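Local coordinates for uncharacterized protein AsqI (Emericella nidulans, PDB 5YY3) that catalyses the zinc-dependent ring contraction of 4'-methoxycyclopenin to 4'-methoxyviridicatin, with loss of methyl isocyanate, in aspoquinolone biosynthesis, at residues Leu324-Pro336 / Ser346-Tyr358. Sequence-based numbering, arbitrary orientation.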
loop_
_atom_site.group_PDB
_atom_site.type_symbol
_atom_site.label_atom_id
_atom_site.label_comp_id
_atom_site.label_asym_id
_atom_site.label_seq_id
_atom_site.Cartn_x
_atom_site.Cartn_y
_atom_site.Cartn_z
ATOM N N LEU A 324 36.291 2.241 22.370
ATOM C CA LEU A 324 35.619 2.853 21.215
ATOM C C LEU A 324 36.569 3.677 20.351
ATOM O O LEU A 324 36.474 3.669 19.108
ATOM C CB LEU A 324 34.446 3.722 21.666
ATOM C CG LEU A 324 33.331 2.929 22.342
ATOM C CD1 LEU A 324 32.134 3.833 22.644
ATOM C CD2 LEU A 324 32.930 1.748 21.484
ATOM N N ASN A 325 37.484 4.381 21.008
ATOM C CA ASN A 325 38.467 5.182 20.293
ATOM C C ASN A 325 39.339 4.310 19.410
ATOM O O ASN A 325 39.691 4.688 18.291
ATOM C CB ASN A 325 39.342 5.962 21.261
ATOM C CG ASN A 325 40.047 7.113 20.589
ATOM O OD1 ASN A 325 39.452 7.823 19.774
ATOM N ND2 ASN A 325 41.328 7.295 20.904
ATOM N N PHE A 326 39.678 3.132 19.912
ATOM C CA PHE A 326 40.549 2.241 19.166
ATOM C C PHE A 326 39.784 1.480 18.105
ATOM O O PHE A 326 40.232 1.395 16.968
ATOM C CB PHE A 326 41.272 1.271 20.107
ATOM C CG PHE A 326 42.595 1.789 20.590
ATOM C CD1 PHE A 326 43.738 1.675 19.792
ATOM C CD2 PHE A 326 42.704 2.422 21.827
ATOM C CE1 PHE A 326 44.978 2.166 20.237
ATOM C CE2 PHE A 326 43.940 2.913 22.279
ATOM C CZ PHE A 326 45.075 2.780 21.481
ATOM N N VAL A 327 38.633 0.925 18.465
ATOM C CA VAL A 327 37.811 0.235 17.485
ATOM C C VAL A 327 37.430 1.183 16.340
ATOM O O VAL A 327 37.553 0.834 15.170
ATOM C CB VAL A 327 36.537 -0.352 18.118
ATOM C CG1 VAL A 327 35.595 -0.888 17.019
ATOM C CG2 VAL A 327 36.894 -1.453 19.105
ATOM N N GLY A 328 36.984 2.387 16.688
ATOM C CA GLY A 328 36.640 3.397 15.702
ATOM C C GLY A 328 37.852 3.832 14.907
ATOM O O GLY A 328 37.790 3.947 13.675
ATOM N N GLY A 329 38.960 4.065 15.609
ATOM C CA GLY A 329 40.196 4.483 14.971
ATOM C C GLY A 329 40.726 3.476 13.956
ATOM O O GLY A 329 41.121 3.840 12.848
ATOM N N ILE A 330 40.732 2.201 14.324
ATOM C CA ILE A 330 41.238 1.182 13.427
ATOM C C ILE A 330 40.329 1.014 12.199
ATOM O O ILE A 330 40.822 0.909 11.072
ATOM C CB ILE A 330 41.426 -0.138 14.181
ATOM C CG1 ILE A 330 42.685 -0.020 15.045
ATOM C CG2 ILE A 330 41.506 -1.326 13.208
ATOM C CD1 ILE A 330 42.930 -1.164 15.991
ATOM N N LEU A 331 39.012 1.015 12.411
ATOM C CA LEU A 331 38.042 0.994 11.308
ATOM C C LEU A 331 38.336 2.085 10.281
ATOM O O LEU A 331 38.143 1.883 9.080
ATOM C CB LEU A 331 36.609 1.164 11.837
ATOM C CG LEU A 331 35.978 -0.090 12.453
ATOM C CD1 LEU A 331 34.676 0.228 13.183
ATOM C CD2 LEU A 331 35.782 -1.179 11.386
ATOM N N ASP A 332 38.820 3.232 10.757
ATOM C CA ASP A 332 39.092 4.363 9.878
ATOM C C ASP A 332 40.586 4.504 9.568
ATOM O O ASP A 332 41.018 5.548 9.069
ATOM C CB ASP A 332 38.550 5.644 10.506
ATOM C CG ASP A 332 38.480 6.802 9.526
ATOM O OD1 ASP A 332 37.860 6.651 8.445
ATOM O OD2 ASP A 332 39.048 7.871 9.842
ATOM N N ALA A 333 41.356 3.446 9.853
ATOM C CA ALA A 333 42.814 3.369 9.571
ATOM C C ALA A 333 43.618 4.553 10.097
ATOM O O ALA A 333 44.502 5.082 9.420
ATOM C CB ALA A 333 43.071 3.222 8.082
ATOM N N GLN A 334 43.331 4.958 11.318
ATOM C CA GLN A 334 44.107 6.026 11.938
ATOM C C GLN A 334 45.282 5.531 12.737
ATOM O O GLN A 334 45.444 5.861 13.894
ATOM C CB GLN A 334 43.175 6.868 12.777
ATOM C CG GLN A 334 42.174 7.336 11.821
ATOM C CD GLN A 334 41.309 8.365 12.376
ATOM O OE1 GLN A 334 40.678 8.187 13.425
ATOM N NE2 GLN A 334 41.232 9.473 11.665
ATOM N N TYR A 335 46.100 4.732 12.076
ATOM C CA TYR A 335 47.248 4.139 12.721
ATOM C C TYR A 335 48.291 5.171 13.194
ATOM O O TYR A 335 48.870 4.981 14.253
ATOM C CB TYR A 335 47.870 3.105 11.793
ATOM C CG TYR A 335 46.912 1.979 11.426
ATOM C CD1 TYR A 335 46.560 1.016 12.363
ATOM C CD2 TYR A 335 46.360 1.879 10.143
ATOM C CE1 TYR A 335 45.702 -0.020 12.047
ATOM C CE2 TYR A 335 45.494 0.837 9.814
ATOM C CZ TYR A 335 45.173 -0.105 10.778
ATOM O OH TYR A 335 44.325 -1.143 10.487
ATOM N N PRO A 336 48.514 6.275 12.447
ATOM C CA PRO A 336 49.447 7.261 13.021
ATOM C C PRO A 336 49.011 7.822 14.385
ATOM O O PRO A 336 49.825 7.903 15.304
ATOM C CB PRO A 336 49.474 8.370 11.962
ATOM C CG PRO A 336 49.212 7.656 10.690
ATOM C CD PRO A 336 48.219 6.573 11.031
ATOM N N SER A 346 53.747 -0.626 16.965
ATOM C CA SER A 346 52.836 -0.305 15.872
ATOM C C SER A 346 51.702 -1.327 15.717
ATOM O O SER A 346 51.920 -2.537 15.813
ATOM C CB SER A 346 53.612 -0.188 14.558
ATOM O OG SER A 346 54.488 0.922 14.594
ATOM N N LEU A 347 50.492 -0.829 15.471
ATOM C CA LEU A 347 49.352 -1.700 15.191
ATOM C C LEU A 347 49.558 -2.418 13.871
ATOM O O LEU A 347 50.083 -1.830 12.925
ATOM C CB LEU A 347 48.048 -0.899 15.163
ATOM C CG LEU A 347 47.472 -0.465 16.515
ATOM C CD1 LEU A 347 46.412 0.601 16.330
ATOM C CD2 LEU A 347 46.918 -1.654 17.327
ATOM N N ASP A 348 49.147 -3.686 13.812
ATOM C CA ASP A 348 49.319 -4.523 12.615
ATOM C C ASP A 348 48.308 -4.178 11.494
ATOM O O ASP A 348 47.223 -4.762 11.413
ATOM C CB ASP A 348 49.202 -6.003 13.008
ATOM C CG ASP A 348 49.645 -6.951 11.904
ATOM O OD1 ASP A 348 49.863 -6.485 10.761
ATOM O OD2 ASP A 348 49.771 -8.169 12.188
ATOM N N GLU A 349 48.686 -3.235 10.632
ATOM C CA GLU A 349 47.825 -2.760 9.551
ATOM C C GLU A 349 47.507 -3.823 8.508
ATOM O O GLU A 349 46.601 -3.656 7.705
ATOM C CB GLU A 349 48.464 -1.562 8.848
ATOM C CG GLU A 349 49.050 -0.544 9.805
ATOM C CD GLU A 349 49.389 0.761 9.118
ATOM O OE1 GLU A 349 49.100 0.877 7.908
ATOM O OE2 GLU A 349 49.924 1.669 9.797
ATOM N N GLU A 350 48.263 -4.909 8.494
ATOM C CA GLU A 350 47.986 -5.961 7.531
ATOM C C GLU A 350 46.825 -6.800 8.028
ATOM O O GLU A 350 46.042 -7.317 7.248
ATOM C CB GLU A 350 49.229 -6.832 7.293
ATOM C CG GLU A 350 50.363 -6.071 6.590
ATOM C CD GLU A 350 49.993 -5.664 5.166
ATOM O OE1 GLU A 350 49.239 -6.423 4.516
ATOM O OE2 GLU A 350 50.426 -4.578 4.706
ATOM N N ARG A 351 46.715 -6.919 9.342
ATOM C CA ARG A 351 45.687 -7.748 9.935
ATOM C C ARG A 351 44.318 -7.026 9.948
ATOM O O ARG A 351 43.286 -7.628 9.623
ATOM C CB ARG A 351 46.104 -8.171 11.348
ATOM C CG ARG A 351 45.256 -9.296 11.902
ATOM C CD ARG A 351 45.818 -9.877 13.179
ATOM N NE ARG A 351 47.271 -9.999 13.119
ATOM C CZ ARG A 351 47.986 -10.816 13.891
ATOM N NH1 ARG A 351 47.372 -11.607 14.764
ATOM N NH2 ARG A 351 49.311 -10.850 13.783
ATOM N N TYR A 352 44.310 -5.736 10.286
ATOM C CA TYR A 352 43.048 -5.013 10.435
ATOM C C TYR A 352 42.735 -4.045 9.276
ATOM O O TYR A 352 41.575 -3.677 9.068
ATOM C CB TYR A 352 43.045 -4.284 11.787
ATOM C CG TYR A 352 43.401 -5.228 12.921
ATOM C CD1 TYR A 352 42.560 -6.280 13.260
ATOM C CD2 TYR A 352 44.600 -5.098 13.619
ATOM C CE1 TYR A 352 42.893 -7.166 14.286
ATOM C CE2 TYR A 352 44.942 -5.980 14.647
ATOM C CZ TYR A 352 44.082 -7.002 14.973
ATOM O OH TYR A 352 44.400 -7.882 15.972
ATOM N N GLY A 353 43.753 -3.632 8.527
ATOM C CA GLY A 353 43.542 -2.882 7.297
ATOM C C GLY A 353 42.913 -1.503 7.410
ATOM O O GLY A 353 43.106 -0.782 8.399
ATOM N N ASN A 354 42.163 -1.138 6.371
ATOM C CA ASN A 354 41.421 0.121 6.309
ATOM C C ASN A 354 39.968 -0.131 5.892
ATOM O O ASN A 354 39.546 0.270 4.805
ATOM C CB ASN A 354 42.091 1.092 5.320
ATOM C CG ASN A 354 41.485 2.478 5.368
ATOM O OD1 ASN A 354 40.623 2.752 6.204
ATOM N ND2 ASN A 354 41.952 3.370 4.502
ATOM N N LEU A 355 39.209 -0.804 6.755
ATOM C CA LEU A 355 37.901 -1.346 6.365
ATOM C C LEU A 355 36.847 -0.296 5.988
ATOM O O LEU A 355 36.109 -0.488 5.023
ATOM C CB LEU A 355 37.348 -2.224 7.490
ATOM C CG LEU A 355 36.051 -2.970 7.214
ATOM C CD1 LEU A 355 36.169 -3.749 5.918
ATOM C CD2 LEU A 355 35.746 -3.899 8.362
ATOM N N HIS A 356 36.758 0.796 6.746
ATOM C CA HIS A 356 35.725 1.798 6.500
ATOM C C HIS A 356 35.896 2.429 5.129
ATOM O O HIS A 356 34.956 2.473 4.331
ATOM C CB HIS A 356 35.736 2.899 7.570
ATOM C CG HIS A 356 34.919 4.102 7.201
ATOM N ND1 HIS A 356 33.569 4.028 6.924
ATOM C CD2 HIS A 356 35.266 5.403 7.035
ATOM C CE1 HIS A 356 33.117 5.234 6.616
ATOM N NE2 HIS A 356 34.129 6.085 6.679
ATOM N N ASN A 357 37.100 2.911 4.847
ATOM C CA ASN A 357 37.312 3.666 3.611
ATOM C C ASN A 357 37.395 2.772 2.364
ATOM O O ASN A 357 36.970 3.169 1.282
ATOM C CB ASN A 357 38.562 4.541 3.742
ATOM C CG ASN A 357 38.410 5.608 4.824
ATOM O OD1 ASN A 357 37.840 6.678 4.589
ATOM N ND2 ASN A 357 38.914 5.317 6.016
ATOM N N TYR A 358 37.914 1.558 2.495
ATOM C CA TYR A 358 37.859 0.655 1.345
ATOM C C TYR A 358 36.429 0.178 1.142
ATOM O O TYR A 358 35.996 -0.068 0.003
ATOM C CB TYR A 358 38.809 -0.531 1.511
ATOM C CG TYR A 358 40.220 -0.213 1.104
ATOM C CD1 TYR A 358 40.505 0.205 -0.190
ATOM C CD2 TYR A 358 41.276 -0.351 2.000
ATOM C CE1 TYR A 358 41.807 0.489 -0.580
ATOM C CE2 TYR A 358 42.577 -0.072 1.618
ATOM C CZ TYR A 358 42.833 0.345 0.323
ATOM O OH TYR A 358 44.119 0.637 -0.061
HETATM O O HOH W 1 39.937 -1.153 9.124
#
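Leu331 O, in the last turn of helix 323-331, accepts from His356 N in the first turn of helix 355-367 (2.9 Å, 154° at the hydrogen). A Schellman motif closes the first helix, Gln334 N bonding to Gly329 O and Ala333 N to Ile330 O, with Ala333 at positive phi as its C-prime residue. The end of one helix thereby meets no strand but the start of another helix, within the hemocyanin-like domain. Alongside, Asn357 ND2 reaches Asp332 OD1 from above the carboxylate plane (3.0 Å), and the Asn357 amide also donates, in its own plane, to Asn354 OD1, a pair of bonds that fixes its rotation. The same Asp332 OD1 lies at the edge of the His356 ring, 3.2 Å from His356 CD2. Farther along, the Tyr335 ring reaches across to 346-358, where Glu349 CG lies over one face in a CH-pi contact, 3.6 Å from the centroid, its carboxylate stacked nearly parallel to the ring, and Leu347 CB packs on Tyr335 CD1. Ile330 branches two ways, CD1 against Leu347 CD1 and CG2, anti to the backbone N, onto Tyr352 CB. Beyond the segments, Asp332 OD2 is hydrogen-bonded to Tyr193 OH, and Trp396 NE1 donates to His356 ND1. The imidazole sits about 5 Å from the side chain of the zinc ligand His218, consistent with a second-shell place beside the metal site. A water between the backbones donates to Ile330 O and Tyr352 O, each at 3.0 Å.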